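Local coordinates for protein subtilisin-like serine protease (PDB 1R6V) that degrades keratin into peptides as a subtilisin-like serine protease, allowing Fervidobacterium pennivorans to grow on native feathers, at residues K570-D578 / R587-L598; D193-H203 / S349-E360. The protein carries 1 engineered substitution. All blocks are in the same frame, centred on the assembly; numbering follows the deposited sequence.

Contact 1: K570-D578 / R587-L598; sequences KDPQFVVVD and RVAYARNQTYDL
The ring of F574 lies against the ring of Y596. Its CD2 sits over the centre of one Y596 face, 3.6 Å above the plane. The two ring planes are inclined at 42°, an oblique aromatic pair. At the edge of the F574 ring are V588 CG1 and L598 CD1. A589 O lies at the edge of the Y596 ring, in its plane. Y596 OH donates to it at 2.8 Å, on a lone pair in the carbonyl plane. F574 CG is anti to its backbone N (chi1 166°), which carries the ring over Y596. A valine in place of Y596 would probably take away the ring face that meets F574 CD2 and leave A589 O without this hydroxyl donor.

The backbones form an antiparallel hairpin in the second beta-sandwich domain. F574 and V588 are a hydrogen-bonded pair, with F574 N to V588 O at 2.8 Å. Beyond the strand ends, Y590 N donates to P572 O. On the other face, R587 CG packs on V575 CG1 at 3.8 Å, while NH2 bonds to L6 O and L9 O. Apolar contact thus joins the hairpin to strand 595-597 of the facing sheet. The Y596 hydroxyl ties that strand to the end of strand 584-589 at A589 O, with a weaker bond from A591 N.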
loop_
_atom_site.group_PDB
_atom_site.type_symbol
_atom_site.label_atom_id
_atom_site.label_comp_id
_atom_site.label_asym_id
_atom_site.label_seq_id
_atom_site.Cartn_x
_atom_site.Cartn_y
_atom_site.Cartn_z
ATOM N N LYS A 570 13.737 -40.855 -32.969
ATOM C CA LYS A 570 13.097 -42.078 -32.512
ATOM C C LYS A 570 11.984 -41.739 -31.527
ATOM O O LYS A 570 12.243 -41.194 -30.452
ATOM C CB LYS A 570 14.128 -42.984 -31.830
ATOM C CG LYS A 570 13.950 -44.466 -32.113
ATOM C CD LYS A 570 12.587 -44.972 -31.686
ATOM C CE LYS A 570 12.341 -46.376 -32.228
ATOM N NZ LYS A 570 11.000 -46.898 -31.841
ATOM N N ASP A 571 10.754 -42.068 -31.910
ATOM C CA ASP A 571 9.566 -41.829 -31.100
ATOM C C ASP A 571 9.537 -40.448 -30.459
ATOM O O ASP A 571 9.564 -40.319 -29.236
ATOM C CB ASP A 571 9.441 -42.892 -30.003
ATOM C CG ASP A 571 9.392 -44.300 -30.560
ATOM O OD1 ASP A 571 8.710 -44.509 -31.586
ATOM O OD2 ASP A 571 10.027 -45.196 -29.963
ATOM N N PRO A 572 9.490 -39.392 -31.279
ATOM C CA PRO A 572 9.455 -38.041 -30.715
ATOM C C PRO A 572 8.110 -37.761 -30.038
ATOM O O PRO A 572 7.048 -38.127 -30.548
ATOM C CB PRO A 572 9.685 -37.155 -31.940
ATOM C CG PRO A 572 9.013 -37.938 -33.037
ATOM C CD PRO A 572 9.487 -39.352 -32.755
ATOM N N GLN A 573 8.153 -37.123 -28.876
ATOM C CA GLN A 573 6.920 -36.800 -28.187
ATOM C C GLN A 573 6.918 -35.361 -27.708
ATOM O O GLN A 573 7.955 -34.817 -27.329
ATOM C CB GLN A 573 6.700 -37.717 -26.981
ATOM C CG GLN A 573 6.595 -39.189 -27.307
ATOM C CD GLN A 573 6.128 -39.998 -26.120
ATOM O OE1 GLN A 573 4.960 -39.920 -25.728
ATOM N NE2 GLN A 573 7.039 -40.771 -25.526
ATOM N N PHE A 574 5.735 -34.758 -27.759
ATOM C CA PHE A 574 5.504 -33.398 -27.293
ATOM C C PHE A 574 5.157 -33.577 -25.827
ATOM O O PHE A 574 4.328 -34.415 -25.474
ATOM C CB PHE A 574 4.322 -32.774 -28.036
ATOM C CG PHE A 574 3.790 -31.515 -27.398
ATOM C CD1 PHE A 574 4.651 -30.496 -26.989
ATOM C CD2 PHE A 574 2.421 -31.331 -27.251
ATOM C CE1 PHE A 574 4.157 -29.309 -26.446
ATOM C CE2 PHE A 574 1.915 -30.145 -26.708
ATOM C CZ PHE A 574 2.788 -29.134 -26.307
ATOM N N VAL A 575 5.802 -32.791 -24.976
ATOM C CA VAL A 575 5.589 -32.893 -23.545
ATOM C C VAL A 575 5.264 -31.564 -22.906
ATOM O O VAL A 575 5.885 -30.553 -23.219
ATOM C CB VAL A 575 6.846 -33.429 -22.854
ATOM C CG1 VAL A 575 6.549 -33.742 -21.388
ATOM C CG2 VAL A 575 7.340 -34.672 -23.584
ATOM N N VAL A 576 4.285 -31.577 -22.010
ATOM C CA VAL A 576 3.907 -30.375 -21.273
ATOM C C VAL A 576 4.540 -30.610 -19.908
ATOM O O VAL A 576 4.210 -31.575 -19.207
ATOM C CB VAL A 576 2.384 -30.245 -21.157
ATOM C CG1 VAL A 576 2.036 -29.030 -20.316
ATOM C CG2 VAL A 576 1.773 -30.115 -22.542
ATOM N N VAL A 577 5.461 -29.737 -19.534
ATOM C CA VAL A 577 6.194 -29.925 -18.296
ATOM C C VAL A 577 6.138 -28.749 -17.331
ATOM O O VAL A 577 5.831 -27.621 -17.714
ATOM C CB VAL A 577 7.678 -30.275 -18.637
ATOM C CG1 VAL A 577 8.349 -29.104 -19.332
ATOM C CG2 VAL A 577 8.442 -30.678 -17.405
ATOM N N ASP A 578 6.417 -29.040 -16.066
ATOM C CA ASP A 578 6.456 -28.018 -15.034
ATOM C C ASP A 578 7.710 -27.195 -15.351
ATOM O O ASP A 578 8.749 -27.752 -15.703
ATOM C CB ASP A 578 6.569 -28.693 -13.664
ATOM C CG ASP A 578 6.912 -27.718 -12.560
ATOM O OD1 ASP A 578 8.025 -27.838 -12.003
ATOM O OD2 ASP A 578 6.074 -26.836 -12.262
ATOM N N ARG A 587 2.304 -36.383 -21.901
ATOM C CA ARG A 587 3.155 -36.629 -23.056
ATOM C C ARG A 587 2.287 -37.162 -24.190
ATOM O O ARG A 587 1.350 -37.921 -23.948
ATOM C CB ARG A 587 4.241 -37.654 -22.725
ATOM C CG ARG A 587 5.167 -37.266 -21.589
ATOM C CD ARG A 587 6.399 -38.168 -21.588
ATOM N NE ARG A 587 7.326 -37.864 -20.503
ATOM C CZ ARG A 587 7.124 -38.190 -19.229
ATOM N NH1 ARG A 587 6.017 -38.835 -18.875
ATOM N NH2 ARG A 587 8.035 -37.877 -18.314
ATOM N N VAL A 588 2.590 -36.760 -25.419
ATOM C CA VAL A 588 1.819 -37.219 -26.575
ATOM C C VAL A 588 2.724 -37.340 -27.798
ATOM O O VAL A 588 3.700 -36.606 -27.934
ATOM C CB VAL A 588 0.657 -36.245 -26.881
ATOM C CG1 VAL A 588 1.202 -34.874 -27.248
ATOM C CG2 VAL A 588 -0.215 -36.796 -27.994
ATOM N N ALA A 589 2.410 -38.276 -28.688
ATOM C CA ALA A 589 3.224 -38.458 -29.878
ATOM C C ALA A 589 3.318 -37.156 -30.647
ATOM O O ALA A 589 2.329 -36.442 -30.807
ATOM C CB ALA A 589 2.626 -39.546 -30.772
ATOM N N TYR A 590 4.515 -36.855 -31.126
ATOM C CA TYR A 590 4.749 -35.655 -31.903
ATOM C C TYR A 590 4.175 -35.865 -33.294
ATOM O O TYR A 590 4.354 -36.929 -33.895
ATOM C CB TYR A 590 6.245 -35.391 -32.025
ATOM C CG TYR A 590 6.597 -34.190 -32.871
ATOM C CD1 TYR A 590 6.782 -32.934 -32.290
ATOM C CD2 TYR A 590 6.763 -34.309 -34.252
ATOM C CE1 TYR A 590 7.129 -31.826 -33.057
ATOM C CE2 TYR A 590 7.110 -33.205 -35.030
ATOM C CZ TYR A 590 7.292 -31.969 -34.428
ATOM O OH TYR A 590 7.644 -30.875 -35.179
ATOM N N ALA A 591 3.484 -34.851 -33.798
ATOM C CA ALA A 591 2.911 -34.905 -35.136
ATOM C C ALA A 591 3.094 -33.532 -35.780
ATOM O O ALA A 591 2.577 -32.534 -35.288
ATOM C CB ALA A 591 1.439 -35.277 -35.070
ATOM N N ARG A 592 3.854 -33.492 -36.871
ATOM C CA ARG A 592 4.121 -32.255 -37.589
ATOM C C ARG A 592 2.827 -31.613 -38.069
ATOM O O ARG A 592 1.951 -32.293 -38.605
ATOM C CB ARG A 592 5.033 -32.540 -38.789
ATOM C CG ARG A 592 5.493 -31.303 -39.535
ATOM C CD ARG A 592 6.527 -31.621 -40.626
ATOM N NE ARG A 592 5.941 -31.815 -41.952
ATOM C CZ ARG A 592 5.210 -32.863 -42.312
ATOM N NH1 ARG A 592 4.964 -33.836 -41.444
ATOM N NH2 ARG A 592 4.724 -32.942 -43.546
ATOM N N ASN A 593 2.713 -30.305 -37.851
ATOM C CA ASN A 593 1.548 -29.526 -38.269
ATOM C C ASN A 593 0.253 -29.865 -37.541
ATOM O O ASN A 593 -0.823 -29.402 -37.920
ATOM C CB ASN A 593 1.356 -29.661 -39.783
ATOM C CG ASN A 593 2.447 -28.961 -40.562
ATOM O OD1 ASN A 593 2.716 -29.293 -41.718
ATOM N ND2 ASN A 593 3.077 -27.978 -39.938
ATOM N N GLN A 594 0.361 -30.671 -36.495
ATOM C CA GLN A 594 -0.803 -31.040 -35.708
ATOM C C GLN A 594 -0.988 -29.979 -34.619
ATOM O O GLN A 594 -0.027 -29.599 -33.959
ATOM C CB GLN A 594 -0.589 -32.409 -35.067
ATOM C CG GLN A 594 -1.745 -32.851 -34.190
ATOM C CD GLN A 594 -1.651 -34.311 -33.797
ATOM O OE1 GLN A 594 -1.565 -34.643 -32.613
ATOM N NE2 GLN A 594 -1.671 -35.197 -34.795
ATOM N N THR A 595 -2.213 -29.484 -34.457
ATOM C CA THR A 595 -2.489 -28.472 -33.439
ATOM C C THR A 595 -2.918 -29.131 -32.136
ATOM O O THR A 595 -3.935 -29.826 -32.099
ATOM C CB THR A 595 -3.622 -27.506 -33.877
ATOM O OG1 THR A 595 -3.217 -26.777 -35.042
ATOM C CG2 THR A 595 -3.940 -26.518 -32.760
ATOM N N TYR A 596 -2.137 -28.930 -31.074
ATOM C CA TYR A 596 -2.477 -29.488 -29.766
ATOM C C TYR A 596 -3.237 -28.404 -29.010
ATOM O O TYR A 596 -2.760 -27.278 -28.900
ATOM C CB TYR A 596 -1.222 -29.860 -28.972
ATOM C CG TYR A 596 -0.339 -30.882 -29.645
ATOM C CD1 TYR A 596 0.706 -30.488 -30.478
ATOM C CD2 TYR A 596 -0.558 -32.245 -29.455
ATOM C CE1 TYR A 596 1.517 -31.436 -31.108
ATOM C CE2 TYR A 596 0.244 -33.198 -30.079
ATOM C CZ TYR A 596 1.276 -32.785 -30.903
ATOM O OH TYR A 596 2.053 -33.726 -31.542
ATOM N N ASP A 597 -4.416 -28.742 -28.501
ATOM C CA ASP A 597 -5.229 -27.772 -27.767
ATOM C C ASP A 597 -5.036 -28.001 -26.278
ATOM O O ASP A 597 -5.421 -29.036 -25.739
ATOM C CB ASP A 597 -6.707 -27.917 -28.155
ATOM C CG ASP A 597 -7.590 -26.827 -27.549
ATOM O OD1 ASP A 597 -7.057 -25.831 -27.025
ATOM O OD2 ASP A 597 -8.829 -26.968 -27.612
ATOM N N LEU A 598 -4.418 -27.028 -25.620
ATOM C CA LEU A 598 -4.147 -27.114 -24.195
ATOM C C LEU A 598 -5.062 -26.182 -23.400
ATOM O O LEU A 598 -4.854 -25.981 -22.207
ATOM C CB LEU A 598 -2.687 -26.730 -23.938
ATOM C CG LEU A 598 -1.670 -27.618 -24.660
ATOM C CD1 LEU A 598 -0.266 -27.103 -24.420
ATOM C CD2 LEU A 598 -1.807 -29.049 -24.163
#

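Contact 2: D193-H203 / S349-E360; sequences DSSYGGSAGTH and STVPGEDSIGYE. Engineered in segment 193-203: A200 (natural residue His).
D193 and I357 meet in the subtilisin-fold catalytic domain, in the contact made by the loop that leads to helix 200-209. D193 OD1 takes S195 N in an Asx turn and also S195 OG. Its OD2 accepts I357 N at 2.9 Å through the syn lone pair, in a nearly straight bond (167°). S195 OG then accepts G358 N at 2.7 Å, so this hydroxyl relays between the carboxylate and the opposite backbone. With chi1 of 61°, S195 OG stands between its own N and carbonyl carbon, in reach of both partners.

E360 OE2 accepts S199 N at 2.8 Å from its anti side. A water links the same oxygen to the backbone N of A200, engineered in place of the histidine assigned by inference to the charge relay. S199 OG bonds to Y377 OH.

Two hydroxyls grip the first helical turn. T350 OG1 reaches T202 O from above the carbonyl plane, and S349 OG gives its proton to a lone pair of H203 O at 2.8 Å.

Carbon contacts lie between these bonds. P352 CD presses on S199 CB at a tight 3.4 Å, and I357 CD1 meets Y196 CE1.

Steric limits act at G358, where a CB would run into the carbonyl oxygens of S195 and G198.

The H203 ring has V351 CG1 at its edge and makes a CH-pi contact with S349, whose CB lies 3.3 Å from the ring centroid.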
loop_
_atom_site.group_PDB
_atom_site.type_symbol
_atom_site.label_atom_id
_atom_site.label_comp_id
_atom_site.label_asym_id
_atom_site.label_seq_id
_atom_site.Cartn_x
_atom_site.Cartn_y
_atom_site.Cartn_z
ATOM N N ASP A 193 11.324 13.990 24.692
ATOM C CA ASP A 193 11.548 14.538 23.357
ATOM C C ASP A 193 11.979 13.404 22.419
ATOM O O ASP A 193 13.057 12.818 22.598
ATOM C CB ASP A 193 12.634 15.619 23.444
ATOM C CG ASP A 193 13.039 16.168 22.086
ATOM O OD1 ASP A 193 12.325 15.921 21.089
ATOM O OD2 ASP A 193 14.074 16.863 22.017
ATOM N N SER A 194 11.138 13.074 21.436
ATOM C CA SER A 194 11.475 12.014 20.483
ATOM C C SER A 194 11.512 12.575 19.068
ATOM O O SER A 194 11.392 11.830 18.107
ATOM C CB SER A 194 10.457 10.859 20.561
ATOM O OG SER A 194 9.137 11.316 20.314
ATOM N N SER A 195 11.747 13.880 18.952
ATOM C CA SER A 195 11.756 14.552 17.656
ATOM C C SER A 195 12.972 14.265 16.755
ATOM O O SER A 195 13.532 15.163 16.131
ATOM C CB SER A 195 11.564 16.072 17.867
ATOM O OG SER A 195 12.595 16.657 18.653
ATOM N N TYR A 196 13.358 12.997 16.672
ATOM C CA TYR A 196 14.496 12.591 15.856
ATOM C C TYR A 196 14.449 12.988 14.376
ATOM O O TYR A 196 15.490 13.276 13.778
ATOM C CB TYR A 196 14.675 11.075 15.951
ATOM C CG TYR A 196 14.981 10.582 17.342
ATOM C CD1 TYR A 196 16.219 10.830 17.926
ATOM C CD2 TYR A 196 14.024 9.902 18.091
ATOM C CE1 TYR A 196 16.496 10.417 19.220
ATOM C CE2 TYR A 196 14.292 9.491 19.388
ATOM C CZ TYR A 196 15.532 9.754 19.943
ATOM O OH TYR A 196 15.805 9.364 21.228
ATOM N N GLY A 197 13.255 13.014 13.785
ATOM C CA GLY A 197 13.140 13.327 12.368
ATOM C C GLY A 197 12.876 14.775 11.992
ATOM O O GLY A 197 12.768 15.103 10.811
ATOM N N GLY A 198 12.759 15.642 12.985
ATOM C CA GLY A 198 12.505 17.038 12.675
ATOM C C GLY A 198 11.330 17.569 13.468
ATOM O O GLY A 198 10.892 16.941 14.432
ATOM N N SER A 199 10.779 18.691 13.016
ATOM C CA SER A 199 9.694 19.371 13.719
ATOM C C SER A 199 8.247 19.001 13.400
ATOM O O SER A 199 7.363 19.300 14.196
ATOM C CB SER A 199 9.852 20.878 13.504
ATOM O OG SER A 199 9.641 21.189 12.130
ATOM N N ALA A 200 8.003 18.352 12.264
ATOM C CA ALA A 200 6.639 18.021 11.850
ATOM C C ALA A 200 5.754 17.328 12.869
ATOM O O ALA A 200 4.652 17.790 13.134
ATOM C CB ALA A 200 6.666 17.207 10.572
ATOM N N GLY A 201 6.232 16.226 13.433
ATOM C CA GLY A 201 5.419 15.487 14.401
ATOM C C GLY A 201 4.947 16.297 15.597
ATOM O O GLY A 201 3.850 16.102 16.128
ATOM N N THR A 202 5.787 17.216 16.054
ATOM C CA THR A 202 5.417 18.057 17.196
ATOM C C THR A 202 4.319 19.043 16.805
ATOM O O THR A 202 3.412 19.322 17.590
ATOM C CB THR A 202 6.626 18.856 17.696
ATOM O OG1 THR A 202 7.663 17.943 18.062
ATOM C CG2 THR A 202 6.266 19.698 18.913
ATOM N N HIS A 203 4.420 19.581 15.591
ATOM C CA HIS A 203 3.411 20.514 15.092
ATOM C C HIS A 203 2.082 19.741 15.005
ATOM O O HIS A 203 1.029 20.225 15.426
ATOM C CB HIS A 203 3.857 21.066 13.729
ATOM C CG HIS A 203 3.160 22.326 13.325
ATOM N ND1 HIS A 203 1.955 22.329 12.657
ATOM C CD2 HIS A 203 3.492 23.630 13.508
ATOM C CE1 HIS A 203 1.574 23.575 12.445
ATOM N NE2 HIS A 203 2.490 24.387 12.952
ATOM N N SER A 349 1.053 26.133 15.583
ATOM C CA SER A 349 1.179 25.003 16.497
ATOM C C SER A 349 2.564 24.920 17.121
ATOM O O SER A 349 3.455 25.724 16.829
ATOM C CB SER A 349 0.865 23.693 15.792
ATOM O OG SER A 349 0.705 22.650 16.768
ATOM N N THR A 350 2.716 23.926 17.986
ATOM C CA THR A 350 3.947 23.655 18.710
ATOM C C THR A 350 5.074 23.103 17.831
ATOM O O THR A 350 4.828 22.286 16.949
ATOM C CB THR A 350 3.670 22.613 19.825
ATOM O OG1 THR A 350 2.905 21.526 19.279
ATOM C CG2 THR A 350 2.864 23.227 20.958
ATOM N N VAL A 351 6.302 23.583 18.037
ATOM C CA VAL A 351 7.446 23.023 17.321
ATOM C C VAL A 351 8.495 22.768 18.398
ATOM O O VAL A 351 8.439 23.358 19.483
ATOM C CB VAL A 351 8.030 23.943 16.187
ATOM C CG1 VAL A 351 6.980 24.152 15.096
ATOM C CG2 VAL A 351 8.535 25.272 16.749
ATOM N N PRO A 352 9.442 21.863 18.134
ATOM C CA PRO A 352 10.472 21.573 19.139
ATOM C C PRO A 352 11.254 22.819 19.531
ATOM O O PRO A 352 11.477 23.702 18.706
ATOM C CB PRO A 352 11.345 20.524 18.452
ATOM C CG PRO A 352 11.100 20.766 16.988
ATOM C CD PRO A 352 9.641 21.047 16.926
ATOM N N GLY A 353 11.658 22.888 20.795
ATOM C CA GLY A 353 12.414 24.038 21.269
ATOM C C GLY A 353 13.810 24.146 20.668
ATOM O O GLY A 353 14.321 23.193 20.095
ATOM N N GLU A 354 14.438 25.307 20.827
ATOM C CA GLU A 354 15.769 25.555 20.276
ATOM C C GLU A 354 16.807 24.484 20.570
ATOM O O GLU A 354 17.625 24.170 19.708
ATOM C CB GLU A 354 16.286 26.906 20.760
ATOM C CG GLU A 354 15.478 28.079 20.233
ATOM C CD GLU A 354 16.169 29.403 20.479
ATOM O OE1 GLU A 354 17.416 29.438 20.402
ATOM O OE2 GLU A 354 15.473 30.407 20.731
ATOM N N ASP A 355 16.781 23.924 21.773
ATOM C CA ASP A 355 17.747 22.891 22.137
ATOM C C ASP A 355 17.166 21.485 22.086
ATOM O O ASP A 355 17.719 20.550 22.674
ATOM C CB ASP A 355 18.317 23.161 23.534
ATOM C CG ASP A 355 19.084 24.469 23.607
ATOM O OD1 ASP A 355 19.754 24.830 22.612
ATOM O OD2 ASP A 355 19.033 25.136 24.658
ATOM N N SER A 356 16.046 21.330 21.387
ATOM C CA SER A 356 15.424 20.020 21.258
ATOM C C SER A 356 16.030 19.288 20.062
ATOM O O SER A 356 16.625 19.913 19.187
ATOM C CB SER A 356 13.901 20.155 21.108
ATOM O OG SER A 356 13.324 20.581 22.340
ATOM N N ILE A 357 15.890 17.965 20.032
ATOM C CA ILE A 357 16.462 17.150 18.956
ATOM C C ILE A 357 16.029 17.583 17.563
ATOM O O ILE A 357 16.858 17.777 16.676
ATOM C CB ILE A 357 16.085 15.653 19.126
ATOM C CG1 ILE A 357 16.542 15.155 20.503
ATOM C CG2 ILE A 357 16.732 14.815 18.011
ATOM C CD1 ILE A 357 16.005 13.767 20.878
ATOM N N GLY A 358 14.722 17.738 17.377
ATOM C CA GLY A 358 14.207 18.115 16.072
ATOM C C GLY A 358 13.979 19.584 15.762
ATOM O O GLY A 358 13.157 19.903 14.903
ATOM N N TYR A 359 14.686 20.490 16.434
ATOM C CA TYR A 359 14.521 21.916 16.143
ATOM C C TYR A 359 14.751 22.281 14.664
ATOM O O TYR A 359 15.759 21.893 14.065
ATOM C CB TYR A 359 15.487 22.751 16.996
ATOM C CG TYR A 359 15.290 24.242 16.830
ATOM C CD1 TYR A 359 14.135 24.868 17.311
ATOM C CD2 TYR A 359 16.251 25.029 16.189
ATOM C CE1 TYR A 359 13.942 26.242 17.163
ATOM C CE2 TYR A 359 16.070 26.407 16.029
ATOM C CZ TYR A 359 14.914 27.004 16.519
ATOM O OH TYR A 359 14.715 28.358 16.357
ATOM N N GLU A 360 13.820 23.041 14.088
ATOM C CA GLU A 360 13.919 23.493 12.699
ATOM C C GLU A 360 13.490 24.952 12.595
ATOM O O GLU A 360 12.964 25.392 11.561
ATOM C CB GLU A 360 13.040 22.652 11.777
ATOM C CG GLU A 360 13.450 21.198 11.684
ATOM C CD GLU A 360 12.787 20.515 10.516
ATOM O OE1 GLU A 360 12.924 21.031 9.380
ATOM O OE2 GLU A 360 12.133 19.469 10.723
HETATM O O HOH W 1 9.959 17.831 9.863
#

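Contact 2 comes first along the chain, and contact 1 follows it in series. They share no sheet or helix. Contact 2 belongs to the peptidase S8 domain, where it joins the loop leading into helix 200-209, and the helix's early residues, to strand 347-350 and the loop after it. Contact 1 belongs to the second beta-sandwich domain, where it links strands 573-577 and 584-589 of one sheet to strand 595-597 of the other. Their centres are about 70 Å apart, on opposite sides of the chain's centre. The nearest atoms are about 48 Å apart. Contact 2 includes the engineered position of the inferred charge-relay histidine, and contact 1 lies in a distant domain that may mediate interactions with substrate.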